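PDB 4D7W: sortase family protein from Streptococcus agalactiae, which probably acts as a class C sortase, a cysteine transpeptidase that helps to assemble or anchor the type 2b pilus on the cell surface. Local coordinates for residues 13-17 with 18-22; 44-47 with 48-51. All coordinates share one frame; numbering follows the deposited sequence.

Interaction 1: 13-17 with 18-22; sequences THMDE and NDYKK
The Tyr-20 ring carries the carbonyl oxygen of Asp-16 over one of its faces, 4.0 Å above the plane and displaced toward the rim. Met-15 reaches the ring obliquely, its CE 3.4 Å from Tyr-20 CD1. The sulfur belongs to the same Met-aromatic contact, SD standing 5.1 Å from the ring centroid, well off the ring normal. The Met-15 chain runs straight to SD and then bends (chi3 48°), and that bend sets CE against both the ring and Asp-19, 3.3 Å from Asp-19 CB. Glu-17 CA also approaches the ring obliquely.

Next to this contact the polar groups close the start of the helix. Asp-16 occupies the N-cap, but it is the side chain of Asp-19 that turns back to the cap residue: Asp-16 N donates to Asp-19 OD2 over a short 2.6 Å, and OD2 receives it on its anti lone pair. The N-H...O angle of 133° makes this a bent bond. With CG of Asp-19 beside its own backbone N (chi1 -75°), the carboxylate is swung back toward the incoming chain. The Asp-16 carbonyl serves two amides of the first turn, Tyr-20 N at 3.3 Å and, weakly, Asp-19 N at 2.9 Å. Alongside, the Asp-16 carboxylate and the Asn-18 amide point the same way, OD2 of the former 3.5 Å from CB of the latter.

All this lies on the surface, where the chain leaves helix 3-13 and enters helix 17-31. Tyr-20 OH ties the two helices together by bonding to Val-12 O, its side chain also touches Leu-138 and Asn-139 between strands 132-137 and 140-152, and Met-15 rests on Ile-57 of another loop.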
loop_
_atom_site.group_PDB
_atom_site.type_symbol
_atom_site.label_atom_id
_atom_site.label_comp_id
_atom_site.label_asym_id
_atom_site.label_seq_id
_atom_site.Cartn_x
_atom_site.Cartn_y
_atom_site.Cartn_z
ATOM N N THR A 13 19.845 5.686 2.198
ATOM C CA THR A 13 20.787 6.788 2.376
ATOM C C THR A 13 22.000 6.684 1.441
ATOM O O THR A 13 22.521 7.693 0.981
ATOM C CB THR A 13 21.282 6.863 3.836
ATOM O OG1 THR A 13 20.200 7.282 4.679
ATOM C CG2 THR A 13 22.405 7.860 3.965
ATOM N N HIS A 14 22.431 5.465 1.138
ATOM C CA HIS A 14 23.666 5.274 0.385
ATOM C C HIS A 14 23.448 4.940 -1.082
ATOM O O HIS A 14 24.393 4.619 -1.801
ATOM C CB HIS A 14 24.496 4.188 1.057
ATOM C CG HIS A 14 24.781 4.481 2.492
ATOM N ND1 HIS A 14 25.558 5.551 2.888
ATOM C CD2 HIS A 14 24.359 3.876 3.628
ATOM C CE1 HIS A 14 25.626 5.574 4.209
ATOM N NE2 HIS A 14 24.911 4.567 4.681
ATOM N N MET A 15 22.205 5.025 -1.528
ATOM C CA MET A 15 21.899 4.843 -2.940
ATOM C C MET A 15 22.275 6.075 -3.752
ATOM O O MET A 15 21.975 7.197 -3.352
ATOM C CB MET A 15 20.410 4.558 -3.141
ATOM C CG MET A 15 19.948 3.218 -2.653
ATOM S SD MET A 15 18.191 3.005 -2.975
ATOM C CE MET A 15 18.104 3.528 -4.679
ATOM N N ASP A 16 22.896 5.863 -4.907
ATOM C CA ASP A 16 23.154 6.956 -5.843
ATOM C C ASP A 16 21.841 7.630 -6.265
ATOM O O ASP A 16 20.773 7.026 -6.170
ATOM C CB ASP A 16 23.905 6.437 -7.067
ATOM C CG ASP A 16 24.544 7.547 -7.864
ATOM O OD1 ASP A 16 24.813 8.613 -7.272
ATOM O OD2 ASP A 16 24.783 7.353 -9.077
ATOM N N GLU A 17 21.907 8.880 -6.718
ATOM C CA GLU A 17 20.701 9.568 -7.186
ATOM C C GLU A 17 20.235 8.994 -8.523
ATOM O O GLU A 17 19.078 9.162 -8.918
ATOM C CB GLU A 17 20.932 11.075 -7.305
ATOM C CG GLU A 17 20.738 11.833 -5.998
ATOM C CD GLU A 17 20.850 13.342 -6.164
ATOM O OE1 GLU A 17 20.946 13.820 -7.317
ATOM O OE2 GLU A 17 20.840 14.051 -5.136
ATOM N N ASN A 18 21.145 8.312 -9.213
ATOM C CA ASN A 18 20.790 7.565 -10.407
ATOM C C ASN A 18 20.154 6.234 -10.037
ATOM O O ASN A 18 19.455 5.627 -10.843
ATOM C CB ASN A 18 22.017 7.340 -11.291
ATOM C CG ASN A 18 22.285 8.508 -12.230
ATOM O OD1 ASN A 18 21.847 9.637 -11.982
ATOM N ND2 ASN A 18 22.998 8.237 -13.325
ATOM N N ASP A 19 20.407 5.787 -8.810
ATOM C CA ASP A 19 19.772 4.580 -8.282
ATOM C C ASP A 19 18.281 4.810 -8.038
ATOM O O ASP A 19 17.460 3.965 -8.415
ATOM C CB ASP A 19 20.449 4.124 -6.979
ATOM C CG ASP A 19 21.800 3.449 -7.213
ATOM O OD1 ASP A 19 21.887 2.565 -8.098
ATOM O OD2 ASP A 19 22.771 3.801 -6.503
ATOM N N TYR A 20 17.931 5.938 -7.407
ATOM C CA TYR A 20 16.514 6.286 -7.211
ATOM C C TYR A 20 15.814 6.327 -8.554
ATOM O O TYR A 20 14.750 5.751 -8.717
ATOM C CB TYR A 20 16.320 7.648 -6.528
ATOM C CG TYR A 20 16.932 7.789 -5.157
ATOM C CD1 TYR A 20 16.928 6.735 -4.252
ATOM C CD2 TYR A 20 17.523 8.991 -4.770
ATOM C CE1 TYR A 20 17.502 6.873 -2.988
ATOM C CE2 TYR A 20 18.098 9.144 -3.517
ATOM C CZ TYR A 20 18.087 8.086 -2.623
ATOM O OH TYR A 20 18.673 8.244 -1.372
ATOM N N LYS A 21 16.430 7.023 -9.511
ATOM C CA LYS A 21 15.819 7.236 -10.821
ATOM C C LYS A 21 15.469 5.938 -11.534
ATOM O O LYS A 21 14.392 5.816 -12.111
ATOM C CB LYS A 21 16.736 8.073 -11.722
ATOM C CG LYS A 21 16.610 9.575 -11.532
ATOM C CD LYS A 21 17.491 10.338 -12.529
ATOM C CE LYS A 21 17.660 11.797 -12.110
ATOM N NZ LYS A 21 18.468 12.588 -13.088
ATOM N N LYS A 22 16.394 4.983 -11.525
ATOM C CA LYS A 22 16.149 3.694 -12.159
ATOM C C LYS A 22 14.935 3.016 -11.522
ATOM O O LYS A 22 13.998 2.607 -12.207
ATOM C CB LYS A 22 17.383 2.801 -12.052
ATOM C CG LYS A 22 17.205 1.408 -12.641
ATOM C CD LYS A 22 18.559 0.734 -12.870
ATOM C CE LYS A 22 18.456 -0.788 -12.933
ATOM N NZ LYS A 22 18.419 -1.420 -11.573
#

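Interaction 2: 44-47 with 48-51; sequences TSQE and RLDY
Thr-44 O takes the amide of Arg-48 at 2.8 Å in the first turn of helix 45-52, which opens with a capping box. Thr-44, the N-cap, accepts from Glu-47 N through OG1 at 3.1 Å, and Glu-47 answers by accepting Thr-44 N on OE1 at 2.9 Å. Glu-47 can do this because its CG lies beside the backbone N (chi1 -75°) and the chain beyond is extended, sending the carboxylate back to the N-cap; the amide meets OE1 on the anti side, 32° out of the carboxylate plane. The other oxygen, OE2, pairs with Lys-40, so this one carboxylate both caps the helix and carries a salt bridge.

Arg-48 goes the other way. Its CG is anti to the backbone N (chi1 177°), and a bend at chi3 lays the guanidinium with one face toward Thr-44 O, while NH2 holds a salt bridge to Glu-94. Tyr-51 sends its ring off into the protein; there OH bonds to His-92 ND1 and Gly-80 N, and the ring meets His-79 edge-to-face.

Leu-49 stays on the helix surface. Its branch folds back over the preceding turn until CD1 comes 3.0 Å from Ser-45 O, tight for a carbon and an oxygen; the same carbonyl accepts Leu-49 N at 2.9 Å.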
loop_
_atom_site.group_PDB
_atom_site.type_symbol
_atom_site.label_atom_id
_atom_site.label_comp_id
_atom_site.label_asym_id
_atom_site.label_seq_id
_atom_site.Cartn_x
_atom_site.Cartn_y
_atom_site.Cartn_z
ATOM N N THR A 44 0.022 -13.697 -13.623
ATOM C CA THR A 44 0.818 -14.845 -14.071
ATOM C C THR A 44 2.160 -14.913 -13.339
ATOM O O THR A 44 2.545 -13.953 -12.675
ATOM C CB THR A 44 1.088 -14.788 -15.591
ATOM O OG1 THR A 44 2.049 -13.764 -15.867
ATOM C CG2 THR A 44 -0.184 -14.497 -16.355
ATOM N N SER A 45 2.865 -16.040 -13.453
ATOM C CA SER A 45 4.182 -16.196 -12.803
ATOM C C SER A 45 5.141 -15.118 -13.282
ATOM O O SER A 45 5.879 -14.513 -12.501
ATOM C CB SER A 45 4.790 -17.578 -13.083
ATOM O OG SER A 45 3.891 -18.611 -12.733
ATOM N N GLN A 46 5.106 -14.883 -14.586
ATOM C CA GLN A 46 5.907 -13.849 -15.233
ATOM C C GLN A 46 5.642 -12.463 -14.639
ATOM O O GLN A 46 6.563 -11.695 -14.345
ATOM C CB GLN A 46 5.594 -13.838 -16.736
ATOM C CG GLN A 46 6.622 -13.167 -17.570
ATOM C CD GLN A 46 7.961 -13.800 -17.349
ATOM O OE1 GLN A 46 8.210 -14.924 -17.790
ATOM N NE2 GLN A 46 8.826 -13.103 -16.627
ATOM N N GLU A 47 4.362 -12.143 -14.483
ATOM C CA GLU A 47 3.956 -10.866 -13.919
ATOM C C GLU A 47 4.357 -10.773 -12.454
ATOM O O GLU A 47 4.755 -9.715 -11.978
ATOM C CB GLU A 47 2.448 -10.680 -14.085
ATOM C CG GLU A 47 2.059 -10.328 -15.508
ATOM C CD GLU A 47 0.577 -10.487 -15.788
ATOM O OE1 GLU A 47 -0.135 -11.123 -14.983
ATOM O OE2 GLU A 47 0.121 -9.979 -16.832
ATOM N N ARG A 48 4.252 -11.886 -11.737
ATOM C CA ARG A 48 4.589 -11.887 -10.326
ATOM C C ARG A 48 6.089 -11.637 -10.128
ATOM O O ARG A 48 6.479 -10.905 -9.219
ATOM C CB ARG A 48 4.169 -13.200 -9.668
ATOM C CG ARG A 48 4.569 -13.302 -8.197
ATOM C CD ARG A 48 3.863 -14.482 -7.505
ATOM N NE ARG A 48 2.417 -14.332 -7.613
ATOM C CZ ARG A 48 1.647 -15.051 -8.424
ATOM N NH1 ARG A 48 2.190 -16.000 -9.185
ATOM N NH2 ARG A 48 0.333 -14.836 -8.461
ATOM N N LEU A 49 6.918 -12.236 -10.983
ATOM C CA LEU A 49 8.361 -11.969 -10.984
ATOM C C LEU A 49 8.678 -10.499 -11.259
ATOM O O LEU A 49 9.554 -9.921 -10.625
ATOM C CB LEU A 49 9.077 -12.840 -12.029
ATOM C CG LEU A 49 9.480 -14.281 -11.686
ATOM C CD1 LEU A 49 8.374 -15.008 -10.919
ATOM C CD2 LEU A 49 9.839 -15.056 -12.950
ATOM N N ASP A 50 7.993 -9.904 -12.231
ATOM C CA ASP A 50 8.182 -8.485 -12.504
ATOM C C ASP A 50 7.824 -7.663 -11.265
ATOM O O ASP A 50 8.565 -6.773 -10.836
ATOM C CB ASP A 50 7.327 -8.033 -13.690
ATOM C CG ASP A 50 7.595 -6.572 -14.084
ATOM O OD1 ASP A 50 8.690 -6.042 -13.757
ATOM O OD2 ASP A 50 6.716 -5.955 -14.732
ATOM N N TYR A 51 6.665 -7.972 -10.698
ATOM C CA TYR A 51 6.187 -7.298 -9.491
ATOM C C TYR A 51 7.219 -7.351 -8.361
ATOM O O TYR A 51 7.539 -6.331 -7.766
ATOM C CB TYR A 51 4.866 -7.922 -9.054
ATOM C CG TYR A 51 4.392 -7.527 -7.666
ATOM C CD1 TYR A 51 4.074 -6.212 -7.371
ATOM C CD2 TYR A 51 4.235 -8.472 -6.667
ATOM C CE1 TYR A 51 3.628 -5.837 -6.111
ATOM C CE2 TYR A 51 3.786 -8.100 -5.386
ATOM C CZ TYR A 51 3.487 -6.788 -5.124
ATOM O OH TYR A 51 3.047 -6.404 -3.874
#

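Both interactions are surface contacts at helix starts, but on different helices: 13-17 with 18-22 opens helix 17-31, whereas 44-47 with 48-51 opens helix 45-52. They lie about 24 Å apart between centres and do not touch. In both, an acid three residues on accepts the cap residue's N-H. Interaction 1 adds a sulfur-aromatic patch; in interaction 2 a cap side chain returns the bond, completing a capping box within 44-47 that backbone bonds join to 48-51. None of the touching residues of interaction 1 is buried, while Tyr-51 of interaction 2 is. Helix 17-31 links them, carrying interaction 1 at its start and Tyr-30, which Asp-50 and Tyr-51 touch, near its end.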